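Local coordinates for glutathione synthetase-like effector 30 (Gpa-GSS30-apo) (PDB 5OET), which is a plant-parasitic nematode effector built on the glutathione synthetase fold, and probably derives from a housekeeping enzyme that joins gamma-glutamylcysteine and glycine at the expense of ATP, at residues A[194-205]-A[220-229]; A[353-362]-A[377-386]. All coordinates share one frame; numbering follows the deposited sequence.

Contact 1 (A[194-205]-A[220-229]); sequences FGTTPRFSRLHR and MPSDQTDTMA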
loop_
_atom_site.group_PDB
_atom_site.type_symbol
_atom_site.label_atom_id
_atom_site.label_comp_id
_atom_site.label_asym_id
_atom_site.label_seq_id
_atom_site.Cartn_x
_atom_site.Cartn_y
_atom_site.Cartn_z
ATOM N N PHE A 194 11.125 0.660 9.837
ATOM C CA PHE A 194 10.995 2.088 9.529
ATOM C C PHE A 194 9.695 2.437 8.753
ATOM O O PHE A 194 8.981 3.406 9.094
ATOM C CB PHE A 194 12.182 2.577 8.705
ATOM C CG PHE A 194 13.448 2.738 9.482
ATOM C CD1 PHE A 194 13.501 3.557 10.597
ATOM C CD2 PHE A 194 14.607 2.134 9.058
ATOM C CE1 PHE A 194 14.677 3.729 11.301
ATOM C CE2 PHE A 194 15.788 2.307 9.758
ATOM C CZ PHE A 194 15.819 3.102 10.885
ATOM N N GLY A 195 9.417 1.654 7.707
ATOM C CA GLY A 195 8.281 1.891 6.814
ATOM C C GLY A 195 6.987 1.268 7.315
ATOM O O GLY A 195 5.910 1.857 7.154
ATOM N N THR A 196 7.090 0.096 7.945
ATOM C CA THR A 196 5.905 -0.603 8.458
ATOM C C THR A 196 5.230 0.107 9.646
ATOM O O THR A 196 4.006 -0.009 9.824
ATOM C CB THR A 196 6.186 -2.069 8.885
ATOM O OG1 THR A 196 7.006 -2.101 10.056
ATOM C CG2 THR A 196 6.853 -2.866 7.760
ATOM N N THR A 197 6.015 0.813 10.456
ATOM C CA THR A 197 5.518 1.375 11.707
ATOM C C THR A 197 4.427 2.418 11.578
ATOM O O THR A 197 3.393 2.281 12.200
ATOM C CB THR A 197 6.671 1.931 12.531
ATOM O OG1 THR A 197 7.554 0.847 12.833
ATOM C CG2 THR A 197 6.186 2.538 13.849
ATOM N N PRO A 198 4.644 3.478 10.794
ATOM C CA PRO A 198 3.560 4.480 10.659
ATOM C C PRO A 198 2.261 3.931 10.050
ATOM O O PRO A 198 1.190 4.490 10.283
ATOM C CB PRO A 198 4.175 5.519 9.707
ATOM C CG PRO A 198 5.150 4.719 8.909
ATOM C CD PRO A 198 5.769 3.789 9.898
ATOM N N ARG A 199 2.376 2.871 9.257
ATOM C CA ARG A 199 1.233 2.241 8.625
ATOM C C ARG A 199 0.412 1.369 9.578
ATOM O O ARG A 199 -0.811 1.381 9.494
ATOM C CB ARG A 199 1.675 1.426 7.411
ATOM C CG ARG A 199 2.092 2.284 6.235
ATOM C CD ARG A 199 3.046 1.531 5.320
ATOM N NE ARG A 199 3.216 2.326 4.115
ATOM C CZ ARG A 199 4.093 3.320 3.961
ATOM N NH1 ARG A 199 4.970 3.654 4.929
ATOM N NH2 ARG A 199 4.099 3.987 2.808
ATOM N N PHE A 200 1.066 0.610 10.450
ATOM C CA PHE A 200 0.344 -0.154 11.472
ATOM C C PHE A 200 -0.345 0.792 12.433
ATOM O O PHE A 200 -1.486 0.563 12.849
ATOM C CB PHE A 200 1.256 -1.136 12.233
ATOM C CG PHE A 200 1.475 -2.416 11.500
ATOM C CD1 PHE A 200 0.397 -3.242 11.211
ATOM C CD2 PHE A 200 2.751 -2.791 11.050
ATOM C CE1 PHE A 200 0.572 -4.419 10.498
ATOM C CE2 PHE A 200 2.923 -3.970 10.331
ATOM C CZ PHE A 200 1.826 -4.781 10.053
ATOM N N SER A 201 0.351 1.858 12.773
ATOM C CA SER A 201 -0.186 2.924 13.605
ATOM C C SER A 201 -1.502 3.419 13.008
ATOM O O SER A 201 -2.506 3.460 13.701
ATOM C CB SER A 201 0.857 4.044 13.721
ATOM O OG SER A 201 0.495 5.042 14.631
ATOM N N ARG A 202 -1.504 3.728 11.716
ATOM C CA ARG A 202 -2.731 4.135 11.006
ATOM C C ARG A 202 -3.787 3.028 10.928
ATOM O O ARG A 202 -4.990 3.314 11.023
ATOM C CB ARG A 202 -2.431 4.665 9.578
ATOM C CG ARG A 202 -1.838 6.083 9.553
ATOM C CD ARG A 202 -1.882 6.739 8.173
ATOM N NE ARG A 202 -1.096 5.964 7.196
ATOM C CZ ARG A 202 -1.491 5.583 5.977
ATOM N NH1 ARG A 202 -2.693 5.947 5.477
ATOM N NH2 ARG A 202 -0.646 4.852 5.221
ATOM N N LEU A 203 -3.340 1.789 10.723
ATOM C CA LEU A 203 -4.254 0.646 10.655
ATOM C C LEU A 203 -5.090 0.548 11.916
ATOM O O LEU A 203 -6.306 0.441 11.851
ATOM C CB LEU A 203 -3.504 -0.680 10.454
ATOM C CG LEU A 203 -4.370 -1.951 10.396
ATOM C CD1 LEU A 203 -5.574 -1.786 9.472
ATOM C CD2 LEU A 203 -3.525 -3.142 9.982
ATOM N N HIS A 204 -4.409 0.584 13.054
ATOM C CA HIS A 204 -5.048 0.393 14.342
ATOM C C HIS A 204 -5.866 1.577 14.799
ATOM O O HIS A 204 -6.842 1.382 15.503
ATOM C CB HIS A 204 -4.017 0.024 15.406
ATOM C CG HIS A 204 -3.550 -1.384 15.321
ATOM N ND1 HIS A 204 -2.476 -1.854 16.044
ATOM C CD2 HIS A 204 -4.011 -2.434 14.606
ATOM C CE1 HIS A 204 -2.302 -3.136 15.780
ATOM N NE2 HIS A 204 -3.219 -3.512 14.905
ATOM N N ARG A 205 -5.484 2.795 14.421
ATOM C CA ARG A 205 -6.321 3.962 14.730
ATOM C C ARG A 205 -7.669 3.838 14.002
ATOM O O ARG A 205 -8.707 4.222 14.522
ATOM C CB ARG A 205 -5.615 5.257 14.356
ATOM C CG ARG A 205 -6.284 6.524 14.895
ATOM C CD ARG A 205 -5.674 7.816 14.330
ATOM N NE ARG A 205 -4.205 7.748 14.314
ATOM C CZ ARG A 205 -3.400 8.056 15.329
ATOM N NH1 ARG A 205 -3.878 8.500 16.500
ATOM N NH2 ARG A 205 -2.087 7.913 15.175
ATOM N N MET A 220 -3.508 6.697 21.291
ATOM C CA MET A 220 -2.808 6.022 20.208
ATOM C C MET A 220 -1.944 7.081 19.539
ATOM O O MET A 220 -2.407 7.750 18.620
ATOM C CB MET A 220 -3.821 5.432 19.238
ATOM C CG MET A 220 -4.507 4.186 19.768
ATOM S SD MET A 220 -5.450 3.393 18.470
ATOM C CE MET A 220 -6.802 4.566 18.372
ATOM N N PRO A 221 -0.699 7.268 20.023
ATOM C CA PRO A 221 0.139 8.361 19.546
ATOM C C PRO A 221 0.625 8.198 18.119
ATOM O O PRO A 221 1.015 7.108 17.726
ATOM C CB PRO A 221 1.342 8.330 20.499
ATOM C CG PRO A 221 0.885 7.551 21.673
ATOM C CD PRO A 221 -0.008 6.514 21.078
ATOM N N SER A 222 0.593 9.305 17.372
ATOM C CA SER A 222 1.074 9.340 15.988
ATOM C C SER A 222 2.541 8.938 15.885
ATOM O O SER A 222 3.371 9.310 16.703
ATOM C CB SER A 222 0.888 10.738 15.365
ATOM O OG SER A 222 -0.456 10.946 14.978
ATOM N N ASP A 223 2.823 8.143 14.878
ATOM C CA ASP A 223 4.167 7.807 14.510
ATOM C C ASP A 223 4.428 8.166 13.039
ATOM O O ASP A 223 3.687 7.719 12.146
ATOM C CB ASP A 223 4.372 6.319 14.698
ATOM C CG ASP A 223 5.753 5.915 14.319
ATOM O OD1 ASP A 223 6.660 6.130 15.151
ATOM O OD2 ASP A 223 5.936 5.449 13.171
ATOM N N GLN A 224 5.467 8.961 12.794
ATOM C CA GLN A 224 5.947 9.210 11.435
ATOM C C GLN A 224 7.424 8.772 11.350
ATOM O O GLN A 224 8.323 9.585 11.193
ATOM C CB GLN A 224 5.755 10.679 11.029
ATOM C CG GLN A 224 4.413 11.313 11.395
ATOM C CD GLN A 224 4.493 12.215 12.626
ATOM O OE1 GLN A 224 5.157 13.267 12.604
ATOM N NE2 GLN A 224 3.824 11.790 13.722
ATOM N N THR A 225 7.660 7.470 11.472
ATOM C CA THR A 225 9.016 6.924 11.514
ATOM C C THR A 225 9.632 6.803 10.117
ATOM O O THR A 225 10.858 6.899 9.975
ATOM C CB THR A 225 9.049 5.581 12.269
ATOM O OG1 THR A 225 8.885 5.837 13.658
ATOM C CG2 THR A 225 10.367 4.870 12.113
ATOM N N ASP A 226 8.804 6.582 9.093
ATOM C CA ASP A 226 9.298 6.691 7.698
ATOM C C ASP A 226 9.849 8.097 7.413
ATOM O O ASP A 226 10.938 8.235 6.863
ATOM C CB ASP A 226 8.258 6.246 6.631
ATOM C CG ASP A 226 6.902 6.951 6.743
ATOM O OD1 ASP A 226 6.684 7.796 7.662
ATOM O OD2 ASP A 226 6.036 6.612 5.894
ATOM N N THR A 227 9.111 9.115 7.843
ATOM C CA THR A 227 9.549 10.502 7.776
ATOM C C THR A 227 10.828 10.752 8.576
ATOM O O THR A 227 11.724 11.432 8.099
ATOM C CB THR A 227 8.427 11.430 8.284
ATOM O OG1 THR A 227 7.317 11.310 7.395
ATOM C CG2 THR A 227 8.858 12.899 8.371
ATOM N N MET A 228 10.888 10.213 9.795
ATOM C CA MET A 228 12.042 10.376 10.672
ATOM C C MET A 228 13.333 9.978 9.973
ATOM O O MET A 228 14.334 10.714 10.020
ATOM C CB MET A 228 11.880 9.487 11.906
ATOM C CG MET A 228 13.101 9.422 12.814
ATOM S SD MET A 228 13.251 7.900 13.755
ATOM C CE MET A 228 13.662 6.693 12.507
ATOM N N ALA A 229 13.307 8.777 9.381
ATOM C CA ALA A 229 14.442 8.234 8.644
ATOM C C ALA A 229 14.796 9.140 7.452
ATOM O O ALA A 229 15.948 9.498 7.270
ATOM C CB ALA A 229 14.144 6.811 8.181
#

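Contact 2 (A[353-362]-A[377-386]); sequences QVFTKPGMVE and IRKVQTKGWA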
loop_
_atom_site.group_PDB
_atom_site.type_symbol
_atom_site.label_atom_id
_atom_site.label_comp_id
_atom_site.label_asym_id
_atom_site.label_seq_id
_atom_site.Cartn_x
_atom_site.Cartn_y
_atom_site.Cartn_z
ATOM N N GLN A 353 25.491 -5.540 28.568
ATOM C CA GLN A 353 25.722 -6.110 29.889
ATOM C C GLN A 353 26.798 -5.333 30.640
ATOM O O GLN A 353 26.662 -5.113 31.838
ATOM C CB GLN A 353 26.080 -7.601 29.770
ATOM C CG GLN A 353 26.327 -8.334 31.084
ATOM C CD GLN A 353 27.792 -8.611 31.355
ATOM O OE1 GLN A 353 28.516 -9.080 30.481
ATOM N NE2 GLN A 353 28.237 -8.326 32.572
ATOM N N VAL A 354 27.852 -4.908 29.945
ATOM C CA VAL A 354 28.895 -4.069 30.566
ATOM C C VAL A 354 28.348 -2.723 31.055
ATOM O O VAL A 354 28.794 -2.239 32.073
ATOM C CB VAL A 354 30.142 -3.890 29.651
ATOM C CG1 VAL A 354 31.100 -2.821 30.190
ATOM C CG2 VAL A 354 30.894 -5.212 29.498
ATOM N N PHE A 355 27.372 -2.140 30.368
ATOM C CA PHE A 355 26.775 -0.871 30.827
ATOM C C PHE A 355 25.953 -0.976 32.119
ATOM O O PHE A 355 25.644 0.045 32.714
ATOM C CB PHE A 355 25.912 -0.217 29.728
ATOM C CG PHE A 355 26.718 0.474 28.655
ATOM C CD1 PHE A 355 27.695 1.395 28.982
ATOM C CD2 PHE A 355 26.495 0.209 27.326
ATOM C CE1 PHE A 355 28.424 2.023 28.004
ATOM C CE2 PHE A 355 27.227 0.847 26.337
ATOM C CZ PHE A 355 28.191 1.752 26.674
ATOM N N THR A 356 25.592 -2.194 32.532
ATOM C CA THR A 356 24.875 -2.428 33.792
ATOM C C THR A 356 25.764 -2.466 35.027
ATOM O O THR A 356 25.258 -2.438 36.134
ATOM C CB THR A 356 24.023 -3.722 33.746
ATOM O OG1 THR A 356 24.860 -4.893 33.742
ATOM C CG2 THR A 356 23.102 -3.707 32.531
ATOM N N LYS A 357 27.076 -2.538 34.830
ATOM C CA LYS A 357 28.040 -2.448 35.916
ATOM C C LYS A 357 28.141 -1.000 36.411
ATOM O O LYS A 357 27.976 -0.070 35.612
ATOM C CB LYS A 357 29.423 -2.937 35.453
ATOM C CG LYS A 357 29.493 -4.433 35.178
ATOM C CD LYS A 357 30.925 -4.973 35.201
ATOM C CE LYS A 357 31.626 -4.820 33.857
ATOM N NZ LYS A 357 33.117 -4.794 33.993
ATOM N N PRO A 358 28.424 -0.801 37.720
ATOM C CA PRO A 358 28.526 0.547 38.313
ATOM C C PRO A 358 29.559 1.459 37.632
ATOM O O PRO A 358 30.631 0.990 37.248
ATOM C CB PRO A 358 28.968 0.259 39.751
ATOM C CG PRO A 358 29.632 -1.076 39.677
ATOM C CD PRO A 358 28.791 -1.840 38.701
ATOM N N GLY A 359 29.217 2.741 37.472
ATOM C CA GLY A 359 30.101 3.735 36.840
ATOM C C GLY A 359 30.113 3.793 35.315
ATOM O O GLY A 359 30.391 4.838 34.743
ATOM N N MET A 360 29.802 2.683 34.648
ATOM C CA MET A 360 30.027 2.562 33.211
ATOM C C MET A 360 29.142 3.468 32.357
ATOM O O MET A 360 29.553 3.866 31.274
ATOM C CB MET A 360 29.884 1.111 32.772
ATOM C CG MET A 360 30.947 0.190 33.355
ATOM S SD MET A 360 32.560 0.355 32.573
ATOM C CE MET A 360 33.548 -0.586 33.746
ATOM N N VAL A 361 27.944 3.788 32.827
ATOM C CA VAL A 361 27.081 4.793 32.176
ATOM C C VAL A 361 27.535 6.196 32.566
ATOM O O VAL A 361 27.689 7.063 31.714
ATOM C CB VAL A 361 25.586 4.627 32.552
ATOM C CG1 VAL A 361 24.746 5.766 31.998
ATOM C CG2 VAL A 361 25.038 3.300 32.054
ATOM N N GLU A 362 27.768 6.394 33.862
ATOM C CA GLU A 362 28.118 7.710 34.428
ATOM C C GLU A 362 29.319 8.339 33.708
ATOM O O GLU A 362 29.381 9.554 33.546
ATOM C CB GLU A 362 28.382 7.587 35.942
ATOM C CG GLU A 362 27.126 7.462 36.817
ATOM C CD GLU A 362 26.428 6.099 36.774
ATOM O OE1 GLU A 362 25.309 5.968 37.346
ATOM O OE2 GLU A 362 26.984 5.147 36.171
ATOM N N ILE A 377 18.564 6.232 32.417
ATOM C CA ILE A 377 19.102 4.984 31.854
ATOM C C ILE A 377 19.212 3.867 32.900
ATOM O O ILE A 377 18.859 2.737 32.600
ATOM C CB ILE A 377 20.477 5.190 31.184
ATOM C CG1 ILE A 377 20.311 6.021 29.917
ATOM C CG2 ILE A 377 21.119 3.858 30.806
ATOM C CD1 ILE A 377 21.616 6.408 29.256
ATOM N N ARG A 378 19.696 4.168 34.108
ATOM C CA ARG A 378 19.807 3.142 35.137
ATOM C C ARG A 378 18.463 2.539 35.487
ATOM O O ARG A 378 18.398 1.341 35.710
ATOM C CB ARG A 378 20.501 3.657 36.395
ATOM C CG ARG A 378 21.974 4.011 36.222
ATOM C CD ARG A 378 22.820 2.807 35.880
ATOM N NE ARG A 378 24.255 3.049 35.949
ATOM C CZ ARG A 378 25.187 2.147 35.629
ATOM N NH1 ARG A 378 24.844 0.931 35.211
ATOM N NH2 ARG A 378 26.481 2.453 35.733
ATOM N N LYS A 379 17.401 3.353 35.531
ATOM C CA LYS A 379 16.022 2.865 35.831
ATOM C C LYS A 379 15.541 1.698 34.942
ATOM O O LYS A 379 14.857 0.795 35.427
ATOM C CB LYS A 379 14.999 4.003 35.734
ATOM C CG LYS A 379 14.543 4.622 37.040
ATOM C CD LYS A 379 13.925 6.012 36.795
ATOM C CE LYS A 379 12.836 6.418 37.799
ATOM N NZ LYS A 379 13.340 6.638 39.196
ATOM N N VAL A 380 15.897 1.725 33.653
ATOM C CA VAL A 380 15.451 0.693 32.679
ATOM C C VAL A 380 16.409 -0.496 32.480
ATOM O O VAL A 380 16.053 -1.448 31.785
ATOM C CB VAL A 380 15.124 1.309 31.283
ATOM C CG1 VAL A 380 14.236 2.542 31.427
ATOM C CG2 VAL A 380 16.391 1.673 30.517
ATOM N N GLN A 381 17.606 -0.446 33.067
ATOM C CA GLN A 381 18.599 -1.528 32.935
ATOM C C GLN A 381 18.197 -2.756 33.730
ATOM O O GLN A 381 17.402 -2.656 34.652
ATOM C CB GLN A 381 19.985 -1.073 33.400
ATOM C CG GLN A 381 20.758 -0.257 32.376
ATOM C CD GLN A 381 22.168 0.072 32.834
ATOM O OE1 GLN A 381 22.418 0.224 34.020
ATOM N NE2 GLN A 381 23.100 0.165 31.891
ATOM N N THR A 382 18.748 -3.912 33.369
ATOM C CA THR A 382 18.564 -5.141 34.137
ATOM C C THR A 382 19.935 -5.661 34.487
ATOM O O THR A 382 20.677 -6.067 33.596
ATOM C CB THR A 382 17.800 -6.223 33.343
ATOM O OG1 THR A 382 16.663 -5.642 32.696
ATOM C CG2 THR A 382 17.340 -7.350 34.268
ATOM N N LYS A 383 20.274 -5.660 35.773
ATOM C CA LYS A 383 21.617 -6.058 36.205
ATOM C C LYS A 383 21.950 -7.396 35.546
ATOM O O LYS A 383 21.155 -8.331 35.621
ATOM C CB LYS A 383 21.746 -6.179 37.741
ATOM C CG LYS A 383 21.397 -4.944 38.589
ATOM C CD LYS A 383 22.257 -3.716 38.279
ATOM C CE LYS A 383 21.451 -2.414 38.216
ATOM N NZ LYS A 383 22.230 -1.333 37.536
ATOM N N GLY A 384 23.096 -7.452 34.867
ATOM C CA GLY A 384 23.606 -8.663 34.231
ATOM C C GLY A 384 25.054 -8.928 34.632
ATOM O O GLY A 384 25.911 -8.091 34.392
ATOM N N TRP A 385 25.324 -10.090 35.232
ATOM C CA TRP A 385 26.640 -10.416 35.814
ATOM C C TRP A 385 27.432 -11.377 34.946
ATOM O O TRP A 385 26.911 -12.399 34.508
ATOM C CB TRP A 385 26.489 -11.040 37.198
ATOM C CG TRP A 385 25.717 -10.201 38.141
ATOM C CD1 TRP A 385 26.197 -9.221 38.949
ATOM C CD2 TRP A 385 24.315 -10.267 38.371
ATOM N NE1 TRP A 385 25.176 -8.671 39.681
ATOM C CE2 TRP A 385 24.008 -9.295 39.345
ATOM C CE3 TRP A 385 23.285 -11.050 37.846
ATOM C CZ2 TRP A 385 22.714 -9.084 39.807
ATOM C CZ3 TRP A 385 21.996 -10.846 38.305
ATOM C CH2 TRP A 385 21.719 -9.868 39.280
ATOM N N ALA A 386 28.703 -11.050 34.730
ATOM C CA ALA A 386 29.566 -11.839 33.866
ATOM C C ALA A 386 30.010 -13.126 34.526
ATOM O O ALA A 386 29.829 -13.324 35.728
ATOM C CB ALA A 386 30.787 -11.021 33.481
#

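Contact 1 (A[194-205]-A[220-229])
The ring of Phe-194 lies against the first turn of helix 225-240: the methyl of Ala-229 sits over one face, offset toward the rim, with its CB 4.1 Å from Phe-194 CD1, while Thr-225 CG2 meets the ring edge in its plane. A flat, apolar ring suits this buried end. Pro-198, whose ring has no N-H to satisfy, packs CG against the Asp-226 carboxylate (Pro-198 CG to Asp-226 CG 3.6 Å). That carboxylate forms a salt bridge whose hydrogen bond, Arg-199 NH1 to Asp-226 OD2 at 3.3 Å, is weak; Arg-199 NH1 also donates to Gly-195 O (3.0 Å). With CG anti to the backbone N (chi1 180°), the Asp-223 carboxylate is directed at Thr-197 CG2 and Pro-198. Its OD2 closes an Asx turn with Thr-225 N, and OD1 accepts from Thr-225 OG1 and His-498 N. At the far end Arg-205 NH1 reaches Met-220 O (2.7 Å), nearly along the C=O axis. The whole is a helix-loop-helix pairing, near antiparallel (158°), with the extended lead-in 220-224 running along helix 196-210. Helix 259-270 packs beside Phe-194 and Asp-226, strand 83-90 against Phe-200 and Leu-203, and strand 517-524 against Met-220 and His-204.

Contact 2 (A[353-362]-A[377-386])
Arg-378 reaches into the turns of 353-362 and is gripped along the edge of its guanidinium. Arg-378 NH2 donates to Lys-357 O (2.9 Å) and, nearly in the guanidinium plane, to the syn lone pair of Glu-362 OE2 (2.8 Å), a salt bridge whose two planes lie only 27° apart. Val-361 CG2 rests over the centre of one face, 3.8 Å from Arg-378 CZ, so a branched aliphatic residue packs on the flat cation while its N-H groups stay turned to acceptors. Within the same segment, Gln-381 helps hold the guanidinium: Gln-381 OE1 accepts Arg-378 NH1 (2.8 Å) on an in-plane lone pair. Across the contact Gln-381 NE2 donates to Phe-355 O (2.7 Å), far above that carbonyl plane. An amide suits the place because it offers acceptor and donor at once.

Packing is also close at Gly-384, where a CB would point toward 353-362 and come tight against Gln-353 CG, so glycine fits. Gln-353 NE2 donates to Gly-384 O (3.0 Å) from above the carbonyl plane. Thr-356 OG1 donates to Gln-353 O and accepts a weak bond from Gly-384 N. The solvent side is looser: exposed Lys-383 brings NZ only to 3.5 Å from Thr-356 O, and Pro-358 and Gly-359 are the corners of a type II beta turn, Lys-357 to Met-360, glycine suiting the positive phi (83°). The Glu-362 salt bridge lies at this exposed edge. On the buried side, helix 98-119 packs against Phe-355 and Ile-377, strand 179-188 touches Val-380 and Thr-382, and strand 384-386 pairs with strand 443-447 at the margin of a four-stranded antiparallel sheet.

Contact 1 closes before contact 2 opens, so the two follow in series along the chain. Their centres are 31 Å apart, with about 17 Å between nearest atoms, and they lie on opposite sides of the chain's centre without touching. The large mixed sheet links them indirectly: contact 1 packs against its strands 83-90 and 517-524, contact 2 against its strand 179-188. Contact 1 joins successive helices, 196-210 and 225-240, whereas contact 2 ties the end of helix 349-354 and the following turns to helix 373-380 and edge strand 384-386. All four segments belong to the glutathione synthase homology region of the protein, where they form two separate packing sites.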